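Side-chain contacts in acetyltransferase (PDB 5XUN), which probably acetylates glycyl-tRNA with acetyl-CoA as donor, as a GNAT-family toxin of a type II toxin-antitoxin system in Klebsiella pneumoniae: residues 28-31 with 32-36; 37-41 with 42-46; 106-109 with 110-113; 113-116 with 117-121; 162-165 with 166-169. The protein carries 1 engineered substitution. All blocks are in the same frame, centred on the assembly; numbering follows the deposited sequence.

Interaction 1: 28-31 with 32-36; sequences LNTF and LKEHL. With ACO (acetyl coenzyme *a), chain E.
With its CG anti to the backbone N (chi1 -175°), Phe-31 lays its ring along the next helical turn, where His-35 and Leu-36 lie. The backbone one turn on puts CB of His-35 over that ring, and a first torsion of -50° turns the imidazole beside the phenyl group. The result is a CH-pi contact: CB of His-35 stands 4.0 Å from the centroid of the Phe-31 ring, over one face but displaced toward the rim. The two rings themselves meet obliquely, planes at 45°. Along one side of the phenyl group, CE1 of Phe-31 touches CD1 of Leu-36 at 3.8 Å. Arg-96 adds a cation-pi contact to Phe-31, and Tyr-86 of the second subunit packs on it.

One residue earlier, Thr-30 and Glu-34 run side by side, CG2 of Thr-30 lying 3.6 Å from CG of Glu-34, while OG1 of Thr-30 bonds back to Glu-26 O. The backbone shows where the helix gives way. Phe-31 O takes two bonds, from His-35 N at 3.0 Å and from Leu-36 N at 3.0 Å, and the donors arrive from opposite faces of the carbonyl plane. His-35 is the first residue to leave helical angles, and it is also the N-cap of helix 36-41. Toward the cofactor, CD1 of Leu-28 lies 3.8 Å from C6P of acetyl-CoA. Helix 26-34 thus lines the acetyl-CoA pocket of the GNAT fold through Leu-28 near its start, and ends in a helix-to-helix junction with helix 36-41.

Interaction 2: 37-41 with 42-46; sequences KRQHD and GQILR
One face of the His-40 imidazole is covered by the guanidinium of Arg-46, which lies flat on it with centres 3.6 Å apart and planes inclined by only 16°. CE1 of His-40 sits over the centre of the guanidinium, 3.3 Å from CZ of Arg-46. Asp-41 OD1 and Arg-46 C lie at the edge of the imidazole, and a water lies in plane at the edge of the guanidinium. Bends at chi2 and chi3 fold the arginine back over the ring (chi3 -83°).

Several polar partners hold this stack in place. NH1 of Arg-46 makes a weak bond to His-40 O at 2.9 Å, and the water joins it to OD1 of Asp-41, whose carboxylate forms a salt bridge with Lys-37. NE of Arg-46 bonds Lys-125 O of the second subunit, and His-40 ND1 is hydrogen-bonded to Gly-47 N; together these bonds should restrict rotation of both flat groups.

On another side of the turn, CD2 of Leu-45 approaches OE1 of Gln-39 at 3.4 Å and also packs on its CB. The amide oxygen takes its hydrogen bond from Tyr-86 OH of the second subunit.

The backbone reversal is defined by two bonds, Ile-44 N to Gln-39 O at 3.0 Å and a weak one from Gln-43 N to His-40 O at 3.3 Å. Gln-43 has positive phi (64°) and occupies the C-prime position. Helix 36-41 therefore ends in a Schellman motif, from which the chain turns into strand 46-51 at the subunit interface.

Interaction 3: 106-109 with 110-113; sequences QGWG and EMLV. With ACO (acetyl coenzyme *a), chain E.
The first turn of helix 108-126 opens with a regular bond from Met-111 N to Gly-107 O, 2.9 Å, while amides of the same turn face acetyl-CoA. Among the side chains, Trp-108 and Met-111 lie alongside each other, with SD of Met-111 3.8 Å from CZ3 of Trp-108. This Met-aromatic contact is oblique: the sulfur lies 69° off the normal of the six-membered ring. At the other end of the indole, NE1 of Trp-108 makes a weak bond to OE1 of Gln-106. Glu-110 extends toward the cofactor's base, its OE1 3.3 Å from C2A of acetyl-CoA.

Three amides of this turn bond the pyrophosphate, and Gly-105 N adds a further bond to the cofactor. Gly-107 N bonds O1A of acetyl-CoA at 2.6 Å, Gly-109 N bonds O4A at 3.1 Å, and Glu-110 N bonds O2A at 2.9 Å. The cofactor runs close against the bare backbone of both glycines, and the positive phi of Gly-107 (91°) also suits glycine. Such a phosphate-binding turn is the signature of GNAT enzymes. Since the bonds come from backbone N-H groups at a helix N-terminus, the helix dipole would probably add to the attraction for the negatively charged pyrophosphate.

Interaction 4: 113-116 with 117-121; sequences VAHV and MRVVW
Met-117 and Val-113 form the close-packed inner side of this turn, lying side by side with CE of Met-117 3.9 Å from CG1 of Val-113. A bend at chi2 (-49°) keeps the thioether near the helix, and CG of Met-117 comes within 3.2 Å of Val-113 O. Val-116 and Val-120, three residues further on, lie side by side, CG1 of Val-116 4.2 Å from CG2 of Val-120, a looser touch. This apolar side is covered by Leu-132 of strand 131-135 and by Ile-168 of helix 165-171.

His-115 and Val-119 belong to a more open flank. CE1 of His-115 meets CG2 of Val-119 at 3.7 Å, oblique to the imidazole. Val-119 also packs on Ala-126 of the second subunit. Ala-114 and Arg-118 lie on the exposed side, where the arginine chain leads away from the preceding turn.

Four successive i to i+4 bonds run beneath both sides, including Val-120 N to Val-116 O at 2.9 Å. These bonds pair the backbone within the helix, so contact between the side chains of successive turns is almost wholly dispersive, while ND1 of His-115, a polar atom beside Val-119, is hydrogen-bonded to Tyr-63 OH of strand 59-71.

Interaction 5: 162-165 with 166-169; sequences FYPT and KSIE
A strand-to-helix junction joins strand 160-164 to helix 165-171, with Pro-164 at the N-cap position. Across it, the Tyr-163 ring meets Ile-168 and Ser-167. CG1 of Ile-168 lies at the edge of the ring, close to its plane and 3.5 Å from CD1 of Tyr-163. CB of Ser-167 approaches obliquely, 3.6 Å from CE1 of Tyr-163. The phenol is swung toward the helix by a first torsion that sets CG anti to the backbone N (chi1 -161°), and Phe-150 meets the same ring edge-to-face.

Ser-167 also fits against the proline, its OG 3.6 Å from CG of Pro-164. In Ile-168, CG1 stands beside the backbone N (chi1 -63°), and this position brings it both to the tyrosine edge and to within 3.4 Å of Pro-164 O.

That carbonyl starts the helical bonding. Ile-168 N reaches Pro-164 O at 3.0 Å in the carbonyl plane, whereas the bond from Ser-167 N to the same oxygen is weak, its N-H...O angle only 125°. Glu-169 N follows with a bond to Thr-165 O at 2.9 Å. OG1 of Thr-165 bonds Ile-129 O, just ahead of strand 131-135, and Gln-43 of the second subunit packs on this residue. Taken together, the evidence describes an abrupt change from extended chain to helix, through which the C-terminal helix joins the last strand in the sequence of this GNAT fold's mixed sheet.

In the fold
All five contacts are local and follow one another along the chain. Interaction 1 lies on helix 26-34, and interaction 2 on helix 36-41 and the loop after it; their centres are 12 Å apart, and Phe-31 touches Leu-45 and Gln-39. Interactions 3 and 4 are successive turns of helix 108-126, the crossover between strands 88-99 and 131-135, and share Val-113. Interaction 5, about 10 Å from interaction 4 between centres, packs Tyr-163 and Ile-168 on Met-117, Val-120 and Trp-121. Interactions 1 and 5 lie on opposite sides of the chain's centre, their centres about 28 Å apart. Interactions 1 and 3 touch acetyl-CoA and interaction 2 also reaches the second subunit, so cofactor site and subunit interface draw on neighbouring helices.

Interaction 1: 28-31 with 32-36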
# COMPACT_ATOMS: atom_id res chain seq x y z
N LEU B 28 2.31 -13.71 18.97
CA LEU B 28 3.37 -13.10 18.19
C LEU B 28 4.66 -13.90 18.23
O LEU B 28 5.47 -13.79 17.30
CB LEU B 28 3.61 -11.67 18.67
CG LEU B 28 2.34 -10.81 18.60
CD1 LEU B 28 2.63 -9.34 18.89
CD2 LEU B 28 1.63 -10.97 17.27
N ASN B 29 4.87 -14.69 19.29
CA ASN B 29 6.00 -15.61 19.30
C ASN B 29 5.76 -16.74 18.31
O ASN B 29 6.67 -17.12 17.56
CB ASN B 29 6.22 -16.19 20.70
CG ASN B 29 6.49 -15.12 21.74
OD1 ASN B 29 7.21 -14.16 21.49
ND2 ASN B 29 5.90 -15.30 22.92
N THR B 30 4.55 -17.29 18.32
CA THR B 30 4.22 -18.33 17.36
C THR B 30 4.27 -17.80 15.93
O THR B 30 4.75 -18.48 15.02
CB THR B 30 2.84 -18.90 17.69
OG1 THR B 30 2.87 -19.53 18.98
CG2 THR B 30 2.41 -19.93 16.66
N PHE B 31 3.83 -16.55 15.73
CA PHE B 31 3.81 -16.01 14.37
C PHE B 31 5.23 -15.89 13.82
O PHE B 31 5.48 -16.23 12.66
CB PHE B 31 3.10 -14.66 14.32
CG PHE B 31 2.95 -14.13 12.92
CD1 PHE B 31 3.98 -13.40 12.33
CD2 PHE B 31 1.81 -14.39 12.19
CE1 PHE B 31 3.85 -12.92 11.03
CE2 PHE B 31 1.69 -13.92 10.89
CZ PHE B 31 2.71 -13.18 10.31
N LEU B 32 6.16 -15.38 14.64
CA LEU B 32 7.56 -15.33 14.23
C LEU B 32 8.06 -16.70 13.78
O LEU B 32 8.77 -16.82 12.78
CB LEU B 32 8.42 -14.82 15.38
CG LEU B 32 9.93 -14.96 15.14
CD1 LEU B 32 10.36 -14.13 13.95
CD2 LEU B 32 10.74 -14.59 16.38
N LYS B 33 7.68 -17.76 14.51
CA LYS B 33 8.23 -19.09 14.26
C LYS B 33 7.60 -19.76 13.04
O LYS B 33 8.31 -20.40 12.25
CB LYS B 33 8.02 -20.00 15.47
CG LYS B 33 8.83 -19.64 16.69
CD LYS B 33 8.68 -20.70 17.77
CE LYS B 33 7.23 -20.91 18.17
NZ LYS B 33 7.09 -21.95 19.23
N GLU B 34 6.29 -19.65 12.88
CA GLU B 34 5.55 -20.45 11.91
C GLU B 34 5.23 -19.72 10.62
O GLU B 34 5.28 -20.32 9.55
CB GLU B 34 4.23 -20.92 12.53
CG GLU B 34 4.30 -21.34 13.97
CD GLU B 34 3.34 -22.47 14.31
OE1 GLU B 34 3.64 -23.27 15.22
OE2 GLU B 34 2.23 -22.51 13.73
N HIS B 35 4.93 -18.42 10.69
CA HIS B 35 4.26 -17.75 9.59
C HIS B 35 4.97 -16.54 9.01
O HIS B 35 4.70 -16.20 7.86
CB HIS B 35 2.86 -17.30 10.02
CG HIS B 35 2.05 -18.37 10.68
ND1 HIS B 35 1.53 -19.45 9.99
CD2 HIS B 35 1.64 -18.53 11.97
CE1 HIS B 35 0.86 -20.23 10.82
NE2 HIS B 35 0.91 -19.69 12.02
N LEU B 36 5.87 -15.90 9.75
CA LEU B 36 6.45 -14.64 9.28
C LEU B 36 7.05 -14.80 7.90
O LEU B 36 6.67 -14.10 6.95
CB LEU B 36 7.51 -14.15 10.26
CG LEU B 36 8.22 -12.88 9.78
CD1 LEU B 36 7.21 -11.76 9.61
CD2 LEU B 36 9.31 -12.47 10.74
N1A ACO E . 13.75 6.00 24.41
C2A ACO E . 12.45 5.76 24.72
N3A ACO E . 12.05 5.06 25.80
C4A ACO E . 12.96 4.55 26.67
C5A ACO E . 14.39 4.78 26.40
C6A ACO E . 14.75 5.55 25.19
N6A ACO E . 16.05 5.79 24.88
N7A ACO E . 15.08 4.18 27.38
C8A ACO E . 14.17 3.62 28.21
N9A ACO E . 12.91 3.85 27.81
C1B ACO E . 11.70 3.33 28.53
C2B ACO E . 10.71 4.39 28.97
O2B ACO E . 10.87 4.67 30.37
C3B ACO E . 9.35 3.79 28.69
O3B ACO E . 8.85 3.15 29.86
P3B ACO E . 7.28 3.12 30.23
O7A ACO E . 7.02 4.46 30.88
O8A ACO E . 6.59 2.95 28.90
O9A ACO E . 7.15 1.94 31.15
C4B ACO E . 9.61 2.70 27.66
O4B ACO E . 11.01 2.42 27.66
C5B ACO E . 9.20 3.07 26.24
O5B ACO E . 8.76 1.89 25.58
P1A ACO E . 9.74 1.02 24.63
O1A ACO E . 10.93 0.57 25.44
O2A ACO E . 9.97 1.74 23.33
O3A ACO E . 8.78 -0.23 24.34
P2A ACO E . 9.29 -1.75 24.43
O4A ACO E . 10.69 -1.86 23.90
O5A ACO E . 8.95 -2.30 25.80
O6A ACO E . 8.28 -2.39 23.36
CBP ACO E . 6.22 -3.49 22.93
CCP ACO E . 6.87 -2.28 23.58
CDP ACO E . 6.74 -3.65 21.50
CEP ACO E . 4.71 -3.31 22.92
CAP ACO E . 6.62 -4.67 23.81
OAP ACO E . 6.03 -4.46 25.10
C9P ACO E . 6.15 -5.98 23.27
O9P ACO E . 6.80 -6.60 22.44
N8P ACO E . 5.00 -6.41 23.77
C7P ACO E . 4.56 -7.78 23.62
C6P ACO E . 3.93 -8.02 22.25
C5P ACO E . 3.01 -6.87 21.94
O5P ACO E . 2.02 -6.66 22.63
N4P ACO E . 3.36 -6.12 20.90
C3P ACO E . 2.63 -4.92 20.54
C2P ACO E . 1.31 -5.22 19.85
S1P ACO E . 1.49 -4.87 18.13
C ACO E . -0.12 -4.66 17.80
O ACO E . -0.87 -4.52 18.74
CH3 ACO E . -0.57 -4.66 16.37

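Interaction 2: 37-41 with 42-46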
# COMPACT_ATOMS: atom_id res chain seq x y z
N LYS B 37 7.97 -15.75 7.75
CA LYS B 37 8.72 -15.88 6.52
C LYS B 37 7.83 -16.31 5.36
O LYS B 37 7.99 -15.83 4.23
CB LYS B 37 9.86 -16.87 6.73
CG LYS B 37 10.54 -17.35 5.48
CD LYS B 37 11.42 -16.29 4.88
CE LYS B 37 12.22 -16.91 3.75
NZ LYS B 37 12.70 -15.88 2.77
N ARG B 38 6.87 -17.20 5.62
CA ARG B 38 6.03 -17.68 4.53
C ARG B 38 5.09 -16.60 4.03
O ARG B 38 4.83 -16.50 2.83
CB ARG B 38 5.23 -18.91 4.97
CG ARG B 38 4.27 -19.39 3.88
CD ARG B 38 3.52 -20.65 4.27
NE ARG B 38 2.82 -20.51 5.54
CZ ARG B 38 3.28 -20.96 6.71
NH1 ARG B 38 2.56 -20.79 7.80
NH2 ARG B 38 4.46 -21.57 6.78
N GLN B 39 4.54 -15.80 4.94
CA GLN B 39 3.65 -14.73 4.50
C GLN B 39 4.43 -13.58 3.86
O GLN B 39 3.91 -12.90 2.97
CB GLN B 39 2.79 -14.24 5.67
CG GLN B 39 1.83 -15.31 6.14
CD GLN B 39 0.87 -14.85 7.22
OE1 GLN B 39 0.70 -13.65 7.47
NE2 GLN B 39 0.23 -15.81 7.89
N HIS B 40 5.67 -13.36 4.30
CA HIS B 40 6.58 -12.43 3.63
C HIS B 40 6.85 -12.86 2.18
O HIS B 40 6.73 -12.06 1.25
CB HIS B 40 7.88 -12.35 4.43
CG HIS B 40 8.97 -11.53 3.80
ND1 HIS B 40 9.17 -10.20 4.09
CD2 HIS B 40 9.98 -11.89 2.96
CE1 HIS B 40 10.23 -9.76 3.43
NE2 HIS B 40 10.74 -10.76 2.74
N ASP B 41 7.21 -14.13 1.97
CA ASP B 41 7.46 -14.60 0.61
C ASP B 41 6.18 -14.66 -0.21
O ASP B 41 6.24 -14.57 -1.44
CB ASP B 41 8.12 -15.98 0.63
CG ASP B 41 9.51 -15.94 1.18
OD1 ASP B 41 10.10 -14.83 1.24
OD2 ASP B 41 10.02 -17.01 1.56
N GLY B 42 5.04 -14.85 0.44
CA GLY B 42 3.75 -14.90 -0.23
C GLY B 42 3.10 -13.57 -0.53
O GLY B 42 1.94 -13.54 -0.95
N GLN B 43 3.79 -12.45 -0.29
CA GLN B 43 3.30 -11.11 -0.63
C GLN B 43 2.04 -10.74 0.16
O GLN B 43 1.24 -9.93 -0.29
CB GLN B 43 3.04 -10.98 -2.13
CG GLN B 43 4.18 -11.48 -2.98
CD GLN B 43 5.50 -10.82 -2.64
OE1 GLN B 43 5.55 -9.63 -2.31
NE2 GLN B 43 6.58 -11.59 -2.70
N ILE B 44 1.87 -11.35 1.34
CA ILE B 44 0.80 -11.01 2.27
C ILE B 44 1.25 -9.90 3.21
O ILE B 44 0.42 -9.11 3.69
CB ILE B 44 0.40 -12.28 3.05
CG1 ILE B 44 -0.18 -13.33 2.12
CG2 ILE B 44 -0.62 -11.97 4.13
CD1 ILE B 44 -1.34 -12.83 1.28
N LEU B 45 2.54 -9.82 3.47
CA LEU B 45 3.15 -8.84 4.35
C LEU B 45 4.60 -8.74 3.92
O LEU B 45 5.09 -9.56 3.15
CB LEU B 45 3.03 -9.23 5.83
CG LEU B 45 3.67 -10.55 6.31
CD1 LEU B 45 5.17 -10.42 6.59
CD2 LEU B 45 2.93 -11.04 7.53
N ARG B 46 5.28 -7.72 4.44
CA ARG B 46 6.73 -7.66 4.39
C ARG B 46 7.24 -7.49 5.81
O ARG B 46 6.67 -6.73 6.61
CB ARG B 46 7.23 -6.52 3.49
CG ARG B 46 6.79 -6.68 2.03
CD ARG B 46 7.26 -8.01 1.43
NE ARG B 46 8.64 -7.93 0.96
CZ ARG B 46 9.29 -8.94 0.39
NH1 ARG B 46 8.69 -10.11 0.23
NH2 ARG B 46 10.54 -8.80 -0.01
O HOH W 1 10.43 -12.42 -0.61

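Interaction 3: 106-109 with 110-113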
# COMPACT_ATOMS: atom_id res chain seq x y z
N GLN B 106 13.64 -0.33 26.77
CA GLN B 106 14.78 0.53 26.46
C GLN B 106 14.52 1.45 25.27
O GLN B 106 15.46 2.09 24.79
CB GLN B 106 16.01 -0.30 26.16
CG GLN B 106 16.44 -1.22 27.26
CD GLN B 106 17.51 -2.14 26.79
OE1 GLN B 106 18.30 -1.83 25.90
NE2 GLN B 106 17.53 -3.32 27.37
N GLY B 107 13.29 1.50 24.76
CA GLY B 107 13.02 2.29 23.59
C GLY B 107 13.15 1.57 22.26
O GLY B 107 12.98 2.20 21.21
N TRP B 108 13.46 0.27 22.27
CA TRP B 108 13.57 -0.45 21.00
C TRP B 108 12.23 -0.51 20.29
O TRP B 108 12.16 -0.41 19.06
CB TRP B 108 14.14 -1.86 21.21
CG TRP B 108 15.58 -1.86 21.57
CD1 TRP B 108 16.14 -2.30 22.73
CD2 TRP B 108 16.66 -1.38 20.76
NE1 TRP B 108 17.50 -2.14 22.69
CE2 TRP B 108 17.84 -1.56 21.49
CE3 TRP B 108 16.73 -0.80 19.49
CZ2 TRP B 108 19.09 -1.20 20.99
CZ3 TRP B 108 17.97 -0.44 19.00
CH2 TRP B 108 19.13 -0.64 19.75
N GLY B 109 11.15 -0.69 21.05
CA GLY B 109 9.82 -0.61 20.46
C GLY B 109 9.60 0.71 19.76
O GLY B 109 9.15 0.75 18.61
N GLU B 110 9.94 1.81 20.44
CA GLU B 110 9.85 3.14 19.83
C GLU B 110 10.69 3.21 18.56
O GLU B 110 10.24 3.75 17.54
CB GLU B 110 10.33 4.20 20.81
CG GLU B 110 10.30 5.62 20.26
CD GLU B 110 10.11 6.67 21.34
OE1 GLU B 110 10.04 6.30 22.53
OE2 GLU B 110 10.07 7.87 20.99
N MET B 111 11.91 2.67 18.60
CA MET B 111 12.79 2.73 17.44
C MET B 111 12.23 1.94 16.26
O MET B 111 12.38 2.36 15.11
CB MET B 111 14.19 2.24 17.81
CG MET B 111 15.07 2.07 16.58
SD MET B 111 16.81 2.41 16.78
CE MET B 111 16.74 4.19 16.53
N LEU B 112 11.58 0.81 16.53
CA LEU B 112 10.94 0.08 15.44
C LEU B 112 9.83 0.91 14.80
O LEU B 112 9.70 0.94 13.58
CB LEU B 112 10.41 -1.27 15.94
CG LEU B 112 11.46 -2.38 15.97
CD1 LEU B 112 10.81 -3.71 16.27
CD2 LEU B 112 12.22 -2.44 14.67
N VAL B 113 9.02 1.59 15.62
CA VAL B 113 7.95 2.42 15.07
C VAL B 113 8.52 3.55 14.23
O VAL B 113 7.95 3.92 13.20
CB VAL B 113 7.05 2.94 16.21
CG1 VAL B 113 6.03 3.94 15.67
CG2 VAL B 113 6.36 1.78 16.90
N1A ACO E . 13.75 6.00 24.41
C2A ACO E . 12.45 5.76 24.72
N3A ACO E . 12.05 5.06 25.80
C4A ACO E . 12.96 4.55 26.67
C5A ACO E . 14.39 4.78 26.40
C6A ACO E . 14.75 5.55 25.19
N6A ACO E . 16.05 5.79 24.88
N7A ACO E . 15.08 4.18 27.38
C8A ACO E . 14.17 3.62 28.21
N9A ACO E . 12.91 3.85 27.81
C1B ACO E . 11.70 3.33 28.53
C2B ACO E . 10.71 4.39 28.97
O2B ACO E . 10.87 4.67 30.37
C3B ACO E . 9.35 3.79 28.69
O3B ACO E . 8.85 3.15 29.86
P3B ACO E . 7.28 3.12 30.23
O7A ACO E . 7.02 4.46 30.88
O8A ACO E . 6.59 2.95 28.90
O9A ACO E . 7.15 1.94 31.15
C4B ACO E . 9.61 2.70 27.66
O4B ACO E . 11.01 2.42 27.66
C5B ACO E . 9.20 3.07 26.24
O5B ACO E . 8.76 1.89 25.58
P1A ACO E . 9.74 1.02 24.63
O1A ACO E . 10.93 0.57 25.44
O2A ACO E . 9.97 1.74 23.33
O3A ACO E . 8.78 -0.23 24.34
P2A ACO E . 9.29 -1.75 24.43
O4A ACO E . 10.69 -1.86 23.90
O5A ACO E . 8.95 -2.30 25.80
O6A ACO E . 8.28 -2.39 23.36
CBP ACO E . 6.22 -3.49 22.93
CCP ACO E . 6.87 -2.28 23.58
CDP ACO E . 6.74 -3.65 21.50
CEP ACO E . 4.71 -3.31 22.92
CAP ACO E . 6.62 -4.67 23.81
OAP ACO E . 6.03 -4.46 25.10
C9P ACO E . 6.15 -5.98 23.27
O9P ACO E . 6.80 -6.60 22.44
N8P ACO E . 5.00 -6.41 23.77
C7P ACO E . 4.56 -7.78 23.62
C6P ACO E . 3.93 -8.02 22.25
C5P ACO E . 3.01 -6.87 21.94
O5P ACO E . 2.02 -6.66 22.63
N4P ACO E . 3.36 -6.12 20.90
C3P ACO E . 2.63 -4.92 20.54
C2P ACO E . 1.31 -5.22 19.85
S1P ACO E . 1.49 -4.87 18.13
C ACO E . -0.12 -4.66 17.80
O ACO E . -0.87 -4.52 18.74
CH3 ACO E . -0.57 -4.66 16.37

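Interaction 4: 113-116 with 117-121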
# COMPACT_ATOMS: atom_id res chain seq x y z
N VAL B 113 9.02 1.59 15.62
CA VAL B 113 7.95 2.42 15.07
C VAL B 113 8.52 3.55 14.23
O VAL B 113 7.95 3.92 13.20
CB VAL B 113 7.05 2.94 16.21
CG1 VAL B 113 6.03 3.94 15.67
CG2 VAL B 113 6.36 1.78 16.90
N ALA B 114 9.64 4.15 14.66
CA ALA B 114 10.26 5.18 13.84
C ALA B 114 10.71 4.61 12.50
O ALA B 114 10.54 5.25 11.45
CB ALA B 114 11.45 5.80 14.58
N HIS B 115 11.25 3.39 12.50
CA HIS B 115 11.62 2.75 11.25
C HIS B 115 10.40 2.45 10.40
O HIS B 115 10.44 2.62 9.17
CB HIS B 115 12.41 1.47 11.55
CG HIS B 115 13.02 0.84 10.34
ND1 HIS B 115 12.29 0.08 9.45
CD2 HIS B 115 14.29 0.87 9.87
CE1 HIS B 115 13.09 -0.34 8.49
NE2 HIS B 115 14.30 0.14 8.71
N VAL B 116 9.30 2.01 11.02
CA VAL B 116 8.03 1.84 10.30
C VAL B 116 7.65 3.13 9.60
O VAL B 116 7.26 3.13 8.43
CB VAL B 116 6.92 1.40 11.26
CG1 VAL B 116 5.55 1.43 10.53
CG2 VAL B 116 7.22 0.03 11.87
N MET B 117 7.73 4.26 10.32
CA MET B 117 7.32 5.54 9.76
C MET B 117 8.10 5.88 8.50
O MET B 117 7.54 6.37 7.53
CB MET B 117 7.49 6.65 10.80
CG MET B 117 6.61 6.52 12.01
SD MET B 117 4.91 6.22 11.56
CE MET B 117 4.13 6.28 13.18
N ARG B 118 9.41 5.62 8.52
CA ARG B 118 10.23 5.94 7.36
C ARG B 118 9.86 5.07 6.16
O ARG B 118 9.87 5.55 5.02
CB ARG B 118 11.71 5.79 7.72
CG ARG B 118 12.65 6.14 6.58
CD ARG B 118 14.10 6.00 6.99
NE ARG B 118 14.52 7.06 7.91
CZ ARG B 118 14.77 8.31 7.54
NH1 ARG B 118 14.63 8.68 6.28
NH2 ARG B 118 15.14 9.20 8.45
N VAL B 119 9.55 3.80 6.40
CA VAL B 119 9.14 2.92 5.31
C VAL B 119 7.82 3.38 4.73
O VAL B 119 7.65 3.45 3.51
CB VAL B 119 9.07 1.45 5.79
CG1 VAL B 119 8.44 0.58 4.72
CG2 VAL B 119 10.45 0.94 6.16
N VAL B 120 6.86 3.70 5.60
CA VAL B 120 5.54 4.13 5.13
C VAL B 120 5.64 5.48 4.43
O VAL B 120 4.92 5.76 3.46
CB VAL B 120 4.55 4.17 6.30
CG1 VAL B 120 3.25 4.84 5.90
CG2 VAL B 120 4.29 2.75 6.79
N TRP B 121 6.53 6.35 4.92
CA TRP B 121 6.76 7.62 4.25
C TRP B 121 7.25 7.40 2.83
O TRP B 121 6.67 7.92 1.87
CB TRP B 121 7.78 8.45 5.04
CG TRP B 121 8.06 9.78 4.46
CD1 TRP B 121 7.16 10.73 4.09
CD2 TRP B 121 9.36 10.34 4.21
NE1 TRP B 121 7.81 11.84 3.61
CE2 TRP B 121 9.16 11.62 3.67
CE3 TRP B 121 10.67 9.88 4.38
CZ2 TRP B 121 10.22 12.45 3.30
CZ3 TRP B 121 11.72 10.70 4.02
CH2 TRP B 121 11.49 11.97 3.48

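Interaction 5: 162-165 with 166-169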
# COMPACT_ATOMS: atom_id res chain seq x y z
N PHE B 162 -4.50 5.08 14.48
CA PHE B 162 -4.16 5.59 13.16
C PHE B 162 -3.11 6.69 13.32
O PHE B 162 -3.21 7.51 14.23
CB PHE B 162 -5.41 6.14 12.46
CG PHE B 162 -5.15 6.73 11.10
CD1 PHE B 162 -4.82 5.92 10.03
CD2 PHE B 162 -5.26 8.10 10.90
CE1 PHE B 162 -4.59 6.47 8.78
CE2 PHE B 162 -5.03 8.66 9.66
CZ PHE B 162 -4.69 7.84 8.59
N TYR B 163 -2.13 6.69 12.43
CA TYR B 163 -1.14 7.76 12.40
C TYR B 163 -1.11 8.33 10.99
O TYR B 163 -0.70 7.63 10.04
CB TYR B 163 0.24 7.24 12.81
CG TYR B 163 1.20 8.32 13.24
CD1 TYR B 163 1.92 9.04 12.31
CD2 TYR B 163 1.40 8.60 14.59
CE1 TYR B 163 2.82 10.02 12.69
CE2 TYR B 163 2.30 9.59 14.99
CZ TYR B 163 3.00 10.29 14.03
OH TYR B 163 3.90 11.27 14.41
N PRO B 164 -1.54 9.58 10.79
CA PRO B 164 -1.71 10.10 9.43
C PRO B 164 -0.39 10.36 8.72
O PRO B 164 0.60 10.80 9.33
CB PRO B 164 -2.49 11.41 9.62
CG PRO B 164 -2.42 11.73 11.06
CD PRO B 164 -1.94 10.55 11.83
N THR B 165 -0.37 10.06 7.42
CA THR B 165 0.76 10.41 6.56
C THR B 165 1.12 11.88 6.69
O THR B 165 2.30 12.25 6.64
CB THR B 165 0.42 10.06 5.10
OG1 THR B 165 0.22 8.64 4.98
CG2 THR B 165 1.51 10.50 4.16
N LYS B 166 0.11 12.74 6.86
CA LYS B 166 0.37 14.16 7.06
C LYS B 166 1.32 14.40 8.22
O LYS B 166 2.22 15.25 8.15
CB LYS B 166 -0.95 14.89 7.29
CG LYS B 166 -0.85 16.38 7.17
CD LYS B 166 -1.88 17.06 8.04
CE LYS B 166 -1.53 18.52 8.23
NZ LYS B 166 -1.99 19.33 7.07
N SER B 167 1.16 13.64 9.31
CA SER B 167 2.08 13.75 10.43
C SER B 167 3.41 13.06 10.15
O SER B 167 4.47 13.53 10.59
CB SER B 167 1.44 13.18 11.69
OG SER B 167 0.25 13.88 11.99
N ILE B 168 3.38 11.94 9.44
CA ILE B 168 4.62 11.24 9.10
C ILE B 168 5.57 12.16 8.33
O ILE B 168 6.76 12.23 8.63
CB ILE B 168 4.31 9.96 8.30
CG1 ILE B 168 3.49 8.98 9.15
CG2 ILE B 168 5.59 9.34 7.79
CD1 ILE B 168 3.09 7.68 8.40
N GLU B 169 5.05 12.89 7.34
CA GLU B 169 5.92 13.75 6.54
C GLU B 169 6.54 14.87 7.37
O GLU B 169 7.67 15.29 7.10
CB GLU B 169 5.17 14.30 5.33
CG GLU B 169 4.09 15.28 5.65
CD GLU B 169 4.01 16.38 4.62
OE1 GLU B 169 3.23 17.33 4.83
OE2 GLU B 169 4.75 16.29 3.61